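Local atomic coordinates of hydrogenase expression/formation protein HypE (Desulfovibrio vulgaris subsp. vulgaris, PDB entry 2Z1U), a protein that binds ATP and magnesium and takes part in the maturation of hydrogenase, probably acting in an ATP-dependent step of cofactor assembly. Residues A[174-182]-A[192-200]; A[224-232]-A[327-335]. All coordinates share one frame; numbering follows the deposited sequence.

Interaction 1: residues A[174-182]-A[192-200]; sequences MGDHGLTIL and ADVCSDSAS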
loop_
_atom_site.group_PDB
_atom_site.type_symbol
_atom_site.label_atom_id
_atom_site.label_comp_id
_atom_site.label_asym_id
_atom_site.label_seq_id
_atom_site.Cartn_x
_atom_site.Cartn_y
_atom_site.Cartn_z
ATOM N N MET A 174 20.954 -18.249 6.788
ATOM C CA MET A 174 20.888 -16.834 7.091
ATOM C C MET A 174 21.886 -16.033 6.264
ATOM O O MET A 174 23.021 -16.477 6.049
ATOM C CB MET A 174 21.162 -16.613 8.595
ATOM C CG MET A 174 20.046 -17.171 9.492
ATOM S SD MET A 174 18.542 -16.187 9.498
ATOM C CE MET A 174 17.389 -17.088 8.389
ATOM N N GLY A 175 21.450 -14.864 5.799
ATOM C CA GLY A 175 22.359 -13.873 5.219
ATOM C C GLY A 175 22.402 -13.808 3.700
ATOM O O GLY A 175 22.978 -12.880 3.137
ATOM N N ASP A 176 21.803 -14.797 3.041
ATOM C CA ASP A 176 21.876 -14.961 1.582
ATOM C C ASP A 176 21.390 -13.759 0.785
ATOM O O ASP A 176 22.139 -13.243 -0.050
ATOM C CB ASP A 176 21.116 -16.216 1.150
ATOM C CG ASP A 176 21.579 -17.445 1.906
ATOM O OD1 ASP A 176 22.344 -18.234 1.333
ATOM O OD2 ASP A 176 21.214 -17.593 3.089
ATOM N N HIS A 177 20.164 -13.307 1.051
ATOM C CA HIS A 177 19.615 -12.156 0.350
ATOM C C HIS A 177 20.482 -10.900 0.509
ATOM O O HIS A 177 20.860 -10.270 -0.487
ATOM C CB HIS A 177 18.204 -11.825 0.822
ATOM C CG HIS A 177 17.618 -10.638 0.124
ATOM N ND1 HIS A 177 17.044 -10.724 -1.125
ATOM C CD2 HIS A 177 17.540 -9.337 0.483
ATOM C CE1 HIS A 177 16.621 -9.529 -1.501
ATOM N NE2 HIS A 177 16.915 -8.667 -0.545
ATOM N N GLY A 178 20.756 -10.529 1.758
ATOM C CA GLY A 178 21.556 -9.340 2.056
ATOM C C GLY A 178 22.909 -9.353 1.364
ATOM O O GLY A 178 23.317 -8.350 0.784
ATOM N N LEU A 179 23.606 -10.486 1.424
ATOM C CA LEU A 179 24.899 -10.624 0.768
ATOM C C LEU A 179 24.786 -10.435 -0.740
ATOM O O LEU A 179 25.583 -9.718 -1.331
ATOM C CB LEU A 179 25.538 -11.986 1.070
ATOM C CG LEU A 179 27.057 -12.125 1.169
ATOM C CD1 LEU A 179 27.504 -13.515 0.738
ATOM C CD2 LEU A 179 27.851 -11.054 0.422
ATOM N N THR A 180 23.796 -11.065 -1.367
ATOM C CA THR A 180 23.711 -10.983 -2.829
ATOM C C THR A 180 23.423 -9.602 -3.370
ATOM O O THR A 180 24.022 -9.226 -4.371
ATOM C CB THR A 180 22.912 -12.141 -3.533
ATOM O OG1 THR A 180 21.978 -11.615 -4.490
ATOM C CG2 THR A 180 22.221 -13.007 -2.548
ATOM N N ILE A 181 22.552 -8.829 -2.713
ATOM C CA ILE A 181 22.298 -7.476 -3.212
ATOM C C ILE A 181 23.527 -6.563 -2.980
ATOM O O ILE A 181 23.896 -5.797 -3.868
ATOM C CB ILE A 181 20.935 -6.834 -2.735
ATOM C CG1 ILE A 181 21.099 -6.060 -1.444
ATOM C CG2 ILE A 181 19.753 -7.810 -2.717
ATOM C CD1 ILE A 181 21.116 -4.599 -1.727
ATOM N N LEU A 182 24.172 -6.689 -1.814
ATOM C CA LEU A 182 25.354 -5.897 -1.462
ATOM C C LEU A 182 26.565 -6.214 -2.337
ATOM O O LEU A 182 27.345 -5.317 -2.663
ATOM C CB LEU A 182 25.712 -6.076 0.020
ATOM C CG LEU A 182 25.302 -5.026 1.076
ATOM C CD1 LEU A 182 24.296 -3.982 0.602
ATOM C CD2 LEU A 182 24.833 -5.688 2.384
ATOM N N ALA A 192 28.298 -19.219 -7.244
ATOM C CA ALA A 192 26.996 -19.509 -7.838
ATOM C C ALA A 192 25.991 -19.744 -6.709
ATOM O O ALA A 192 24.785 -19.501 -6.856
ATOM C CB ALA A 192 27.092 -20.732 -8.735
ATOM N N ASP A 193 26.543 -20.175 -5.575
ATOM C CA ASP A 193 25.827 -20.560 -4.361
ATOM C C ASP A 193 25.089 -19.411 -3.669
ATOM O O ASP A 193 24.223 -19.638 -2.813
ATOM C CB ASP A 193 26.852 -21.172 -3.382
ATOM C CG ASP A 193 26.233 -22.177 -2.438
ATOM O OD1 ASP A 193 25.154 -22.728 -2.755
ATOM O OD2 ASP A 193 26.820 -22.422 -1.376
ATOM N N VAL A 194 25.425 -18.180 -4.046
ATOM C CA VAL A 194 24.959 -16.999 -3.330
ATOM C C VAL A 194 23.920 -16.236 -4.136
ATOM O O VAL A 194 24.249 -15.532 -5.096
ATOM C CB VAL A 194 26.133 -16.054 -2.950
ATOM C CG1 VAL A 194 25.621 -14.807 -2.227
ATOM C CG2 VAL A 194 27.170 -16.791 -2.087
ATOM N N CYS A 195 22.662 -16.377 -3.738
ATOM C CA CYS A 195 21.586 -15.616 -4.365
ATOM C C CYS A 195 20.477 -15.314 -3.366
ATOM O O CYS A 195 20.445 -15.883 -2.269
ATOM C CB CYS A 195 21.023 -16.378 -5.562
ATOM S SG CYS A 195 20.409 -17.990 -5.135
ATOM N N SER A 196 19.568 -14.422 -3.758
ATOM C CA SER A 196 18.398 -14.129 -2.952
ATOM C C SER A 196 17.584 -15.389 -2.716
ATOM O O SER A 196 17.551 -16.296 -3.554
ATOM C CB SER A 196 17.532 -13.069 -3.615
ATOM O OG SER A 196 16.405 -12.750 -2.811
ATOM N N ASP A 197 16.934 -15.424 -1.565
ATOM C CA ASP A 197 16.094 -16.541 -1.167
ATOM C C ASP A 197 14.616 -16.172 -1.306
ATOM O O ASP A 197 13.741 -16.900 -0.827
ATOM C CB ASP A 197 16.412 -16.938 0.283
ATOM C CG ASP A 197 16.289 -15.773 1.269
ATOM O OD1 ASP A 197 16.143 -14.589 0.872
ATOM O OD2 ASP A 197 16.342 -16.059 2.478
ATOM N N SER A 198 14.351 -15.039 -1.953
ATOM C CA SER A 198 12.987 -14.531 -2.125
ATOM C C SER A 198 12.052 -15.685 -2.472
ATOM O O SER A 198 12.177 -16.315 -3.525
ATOM C CB SER A 198 12.940 -13.446 -3.199
ATOM O OG SER A 198 11.647 -12.856 -3.284
ATOM N N ALA A 199 11.144 -15.990 -1.549
ATOM C CA ALA A 199 10.227 -17.107 -1.733
ATOM C C ALA A 199 9.046 -16.942 -0.808
ATOM O O ALA A 199 9.164 -16.398 0.285
ATOM C CB ALA A 199 10.939 -18.476 -1.457
ATOM N N SER A 200 7.920 -17.459 -1.254
ATOM C CA SER A 200 6.664 -17.458 -0.518
ATOM C C SER A 200 6.607 -18.580 0.502
ATOM O O SER A 200 6.861 -19.727 0.172
ATOM C CB SER A 200 5.497 -17.637 -1.533
ATOM O OG SER A 200 5.055 -16.355 -1.903
HETATM O O HOH W 1 22.133 -18.434 -1.340
HETATM O O HOH W 2 18.696 -14.600 3.027
#

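Interaction 2: residues A[224-232]-A[327-335]; sequences GGLATTLNE and GHRLLSMLE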
loop_
_atom_site.group_PDB
_atom_site.type_symbol
_atom_site.label_atom_id
_atom_site.label_comp_id
_atom_site.label_asym_id
_atom_site.label_seq_id
_atom_site.Cartn_x
_atom_site.Cartn_y
_atom_site.Cartn_z
ATOM N N GLY A 224 17.469 -5.912 9.528
ATOM C CA GLY A 224 18.073 -6.213 10.817
ATOM C C GLY A 224 18.398 -7.684 11.020
ATOM O O GLY A 224 19.140 -8.023 11.934
ATOM N N GLY A 225 17.824 -8.560 10.188
ATOM C CA GLY A 225 18.189 -9.979 10.197
ATOM C C GLY A 225 17.670 -10.756 11.396
ATOM O O GLY A 225 16.802 -10.276 12.131
ATOM N N LEU A 226 18.208 -11.961 11.586
ATOM C CA LEU A 226 17.816 -12.835 12.684
ATOM C C LEU A 226 17.963 -12.134 14.035
ATOM O O LEU A 226 17.065 -12.203 14.886
ATOM C CB LEU A 226 18.695 -14.096 12.685
ATOM C CG LEU A 226 18.481 -15.104 13.827
ATOM C CD1 LEU A 226 17.094 -15.734 13.769
ATOM C CD2 LEU A 226 19.571 -16.198 13.860
ATOM N N ALA A 227 19.096 -11.464 14.222
ATOM C CA ALA A 227 19.394 -10.858 15.522
ATOM C C ALA A 227 18.347 -9.810 15.899
ATOM O O ALA A 227 17.824 -9.842 17.006
ATOM C CB ALA A 227 20.794 -10.293 15.547
ATOM N N THR A 228 17.849 -8.963 14.976
ATOM C CA THR A 228 16.975 -7.945 15.495
ATOM C C THR A 228 15.489 -8.448 15.476
ATOM O O THR A 228 14.752 -8.061 16.467
ATOM C CB THR A 228 17.032 -6.596 14.753
ATOM O OG1 THR A 228 18.347 -6.038 14.875
ATOM C CG2 THR A 228 16.018 -5.625 15.339
ATOM N N THR A 229 15.081 -9.534 14.727
ATOM C CA THR A 229 13.759 -10.140 15.009
ATOM C C THR A 229 13.711 -10.922 16.318
ATOM O O THR A 229 12.669 -10.918 16.971
ATOM C CB THR A 229 13.076 -10.996 13.853
ATOM O OG1 THR A 229 13.090 -12.383 14.200
ATOM C CG2 THR A 229 13.709 -10.778 12.528
ATOM N N LEU A 230 14.813 -11.585 16.710
ATOM C CA LEU A 230 14.850 -12.234 18.032
ATOM C C LEU A 230 14.764 -11.210 19.175
ATOM O O LEU A 230 14.176 -11.487 20.224
ATOM C CB LEU A 230 16.091 -13.126 18.207
ATOM C CG LEU A 230 16.145 -14.366 17.301
ATOM C CD1 LEU A 230 17.456 -15.100 17.522
ATOM C CD2 LEU A 230 14.942 -15.282 17.510
ATOM N N ASN A 231 15.373 -10.046 18.984
ATOM C CA ASN A 231 15.293 -8.966 19.985
ATOM C C ASN A 231 13.861 -8.420 20.087
ATOM O O ASN A 231 13.376 -8.124 21.190
ATOM C CB ASN A 231 16.237 -7.830 19.618
ATOM C CG ASN A 231 17.604 -8.014 20.185
ATOM O OD1 ASN A 231 18.499 -8.524 19.515
ATOM N ND2 ASN A 231 17.775 -7.633 21.436
ATOM N N GLU A 232 13.191 -8.298 18.930
ATOM C CA GLU A 232 11.795 -7.852 18.891
ATOM C C GLU A 232 10.927 -8.819 19.673
ATOM O O GLU A 232 10.168 -8.413 20.550
ATOM C CB GLU A 232 11.267 -7.761 17.454
ATOM C CG GLU A 232 11.954 -6.726 16.609
ATOM C CD GLU A 232 11.425 -6.744 15.184
ATOM O OE1 GLU A 232 11.681 -5.778 14.445
ATOM O OE2 GLU A 232 10.713 -7.690 14.828
ATOM N N GLY A 327 32.040 -19.507 24.606
ATOM C CA GLY A 327 31.618 -18.365 25.412
ATOM C C GLY A 327 30.265 -17.838 25.016
ATOM O O GLY A 327 29.411 -18.597 24.485
ATOM N N HIS A 328 30.063 -16.533 25.239
ATOM C CA HIS A 328 28.797 -15.888 24.878
ATOM C C HIS A 328 28.956 -14.537 24.194
ATOM O O HIS A 328 29.941 -13.819 24.411
ATOM C CB HIS A 328 27.907 -15.712 26.107
ATOM C CG HIS A 328 27.589 -16.992 26.799
ATOM N ND1 HIS A 328 28.373 -17.495 27.812
ATOM C CD2 HIS A 328 26.599 -17.895 26.603
ATOM C CE1 HIS A 328 27.874 -18.646 28.222
ATOM N NE2 HIS A 328 26.797 -18.910 27.509
ATOM N N ARG A 329 27.949 -14.201 23.402
ATOM C CA ARG A 329 27.846 -12.933 22.702
ATOM C C ARG A 329 26.420 -12.430 22.830
ATOM O O ARG A 329 25.452 -13.140 22.501
ATOM C CB ARG A 329 28.261 -13.080 21.225
ATOM C CG ARG A 329 27.489 -12.202 20.255
ATOM C CD ARG A 329 28.389 -11.399 19.338
ATOM N NE ARG A 329 28.702 -12.157 18.144
ATOM C CZ ARG A 329 28.261 -11.892 16.912
ATOM N NH1 ARG A 329 27.497 -10.830 16.645
ATOM N NH2 ARG A 329 28.633 -12.709 15.933
ATOM N N LEU A 330 26.287 -11.199 23.308
ATOM C CA LEU A 330 24.993 -10.522 23.326
ATOM C C LEU A 330 24.697 -10.025 21.915
ATOM O O LEU A 330 25.502 -9.298 21.335
ATOM C CB LEU A 330 25.025 -9.368 24.346
ATOM C CG LEU A 330 23.742 -8.570 24.582
ATOM C CD1 LEU A 330 22.600 -9.435 25.117
ATOM C CD2 LEU A 330 24.018 -7.380 25.509
ATOM N N LEU A 331 23.561 -10.443 21.352
ATOM C CA LEU A 331 23.122 -9.953 20.049
ATOM C C LEU A 331 22.161 -8.783 20.235
ATOM O O LEU A 331 20.957 -8.989 20.361
ATOM C CB LEU A 331 22.424 -11.066 19.232
ATOM C CG LEU A 331 23.167 -12.364 18.879
ATOM C CD1 LEU A 331 22.278 -13.292 17.988
ATOM C CD2 LEU A 331 24.486 -12.066 18.196
ATOM N N SER A 332 22.681 -7.562 20.232
ATOM C CA SER A 332 21.835 -6.372 20.356
ATOM C C SER A 332 21.424 -5.847 18.989
ATOM O O SER A 332 21.965 -6.277 17.974
ATOM C CB SER A 332 22.551 -5.285 21.158
ATOM O OG SER A 332 22.959 -5.792 22.413
ATOM N N MET A 333 20.450 -4.936 18.964
ATOM C CA MET A 333 20.007 -4.256 17.758
ATOM C C MET A 333 21.096 -3.303 17.216
ATOM O O MET A 333 21.884 -2.721 17.983
ATOM C CB MET A 333 18.705 -3.517 17.923
ATOM C CG MET A 333 17.441 -4.387 17.923
ATOM S SD MET A 333 15.906 -3.401 17.871
ATOM C CE MET A 333 14.701 -4.616 18.383
ATOM N N LEU A 334 21.080 -3.123 15.850
ATOM C CA LEU A 334 22.079 -2.432 14.954
ATOM C C LEU A 334 22.561 -1.096 15.509
ATOM O O LEU A 334 22.869 -0.795 16.664
ATOM C CB LEU A 334 21.407 -2.219 13.596
ATOM C CG LEU A 334 20.964 -3.481 12.853
ATOM C CD1 LEU A 334 20.104 -3.103 11.656
ATOM C CD2 LEU A 334 22.181 -4.277 12.410
ATOM N N GLU A 335 22.803 -0.188 14.507
ATOM C CA GLU A 335 23.486 1.125 14.629
ATOM C C GLU A 335 23.018 2.101 13.551
ATOM O O GLU A 335 23.406 3.276 13.547
ATOM C CB GLU A 335 25.001 0.929 14.522
ATOM C CG GLU A 335 25.668 0.428 15.801
ATOM C CD GLU A 335 26.571 -0.775 15.568
ATOM O OE1 GLU A 335 27.488 -0.999 16.397
ATOM O OE2 GLU A 335 26.352 -1.503 14.566
#

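Interaction 1: residues A[174-182]-A[192-200]
His-177 and Ser-196 join the first turn of helix 176-184 to the loop that leads on to helix 202-212, within the AIR synthase-related C-terminal domain. An ST turn shapes the loop at this point: Ser-196 OG accepts from the backbone N of Ser-198. The same hydroxyl forms the direct hydrogen bond of the contact, 2.7 Å from His-177 ND1. It meets the imidazole at its edge, in the ring plane, and the bond is fairly straight at 162°. Either atom could be the donor. His-177 CG stands anti to the backbone N (chi1 180°), which brings ND1 to Ser-196 OG. At the other end of the ring NE2 bonds to Ile-342 O, and Ile-181 CG2 lies over one face, offset toward the rim. These partners would fix the turn of the ring.

Water carries the rest of the polar contact. One molecule lies within bonding distance of Asp-176 OD1 (2.7 Å) and Asp-193 O (2.8 Å), more acceptors than it has protons for once other neighbours count. It accepts from Cys-195 N. The other carboxylate oxygen of Asp-176 is held by Ser-173. A second water accepts from His-177 N at 2.8 Å and donates weakly to Asp-197 OD2. That carboxylate also forms a salt bridge with Lys-273, and its OD1 takes the N-H of Glu-271. Lys-273 probably eases the nearness of the Asp-197 carboxylate to that of Asp-176.

Apolar packing is confined to the later part of the helix segment. Thr-180 CB faces the loop, 3.8 Å from Cys-195 CA. Leu-179 and Val-194 cross at about a right angle, and helix 252-260 touches both. Their nearest atoms are Leu-179 CD1 and Val-194 CG1, 3.7 Å apart.

Interaction 2: residues A[224-232]-A[327-335]
Met-333 lies across Thr-228 on helix 225-237, their side chains at about a right angle. Its chain is extended beyond CG, with chi2 -171° and chi3 -163°, which carries the thioether across the helix surface. The terminal methyl, Met-333 CE, comes to 3.8 Å from Asn-231 CB. It also crosses the aliphatic part of Glu-232 at about a right angle, with CE 3.9 Å from CG. One thioether thus spans three helix residues.

The methyl of Thr-228 faces Met-333 because CG2 is anti to the backbone N. The hydroxyl points beside that N, toward the backbone of Met-333 and Leu-334. Thr-228 OG1 is buried here and has no polar partner in the model.

Two smaller apolar meetings flank this one. Ala-227 CB points at Leu-331, 4.1 Å from its CB and equally close to its CD1. At the start of the helix segment Leu-334 CD1 rests 3.8 Å from Gly-224 CA. The side-chain amide of Asn-231 lies beside Leu-331 O.

The contact docks the tail that follows edge strand 328-330 onto helix 225-237. Strand 319-322 lies next to 328-330 in the mixed sheet, and its Val-319 touches Leu-230 and Asn-231. On the inner side of the helix, Leu-226 and Leu-230 pack on strand 167-170. The second subunit also reaches this contact. Its His-20 packs on Met-333 and bonds to Glu-232 OE1, while OE2 of that glutamate pairs with Arg-219, in outermost strand 217-219 of its own chain.

How the interactions relate
Interaction 1 closes before interaction 2 opens, so the two come in series along the chain. Their centres are about 19 Å apart. They still touch: Met-174 SD packs 3.8 Å from Leu-226 CB, linking the lead-in to helix 176-184 with helix 225-237. The mixed seven-stranded sheet relates them further. Strand 167-170 leads toward helix 176-184 and also packs under helix 225-237. The ATP-binding residues Thr-222 and Arg-223 lie between the contacts in sequence, just ahead of Gly-224. The side chain of His-177 is about 10 Å from a bound ATP, and that of Glu-232 about 5 Å. Interaction 2 borders the nucleotide site and also meets the second subunit; interaction 1 lies a shell further out.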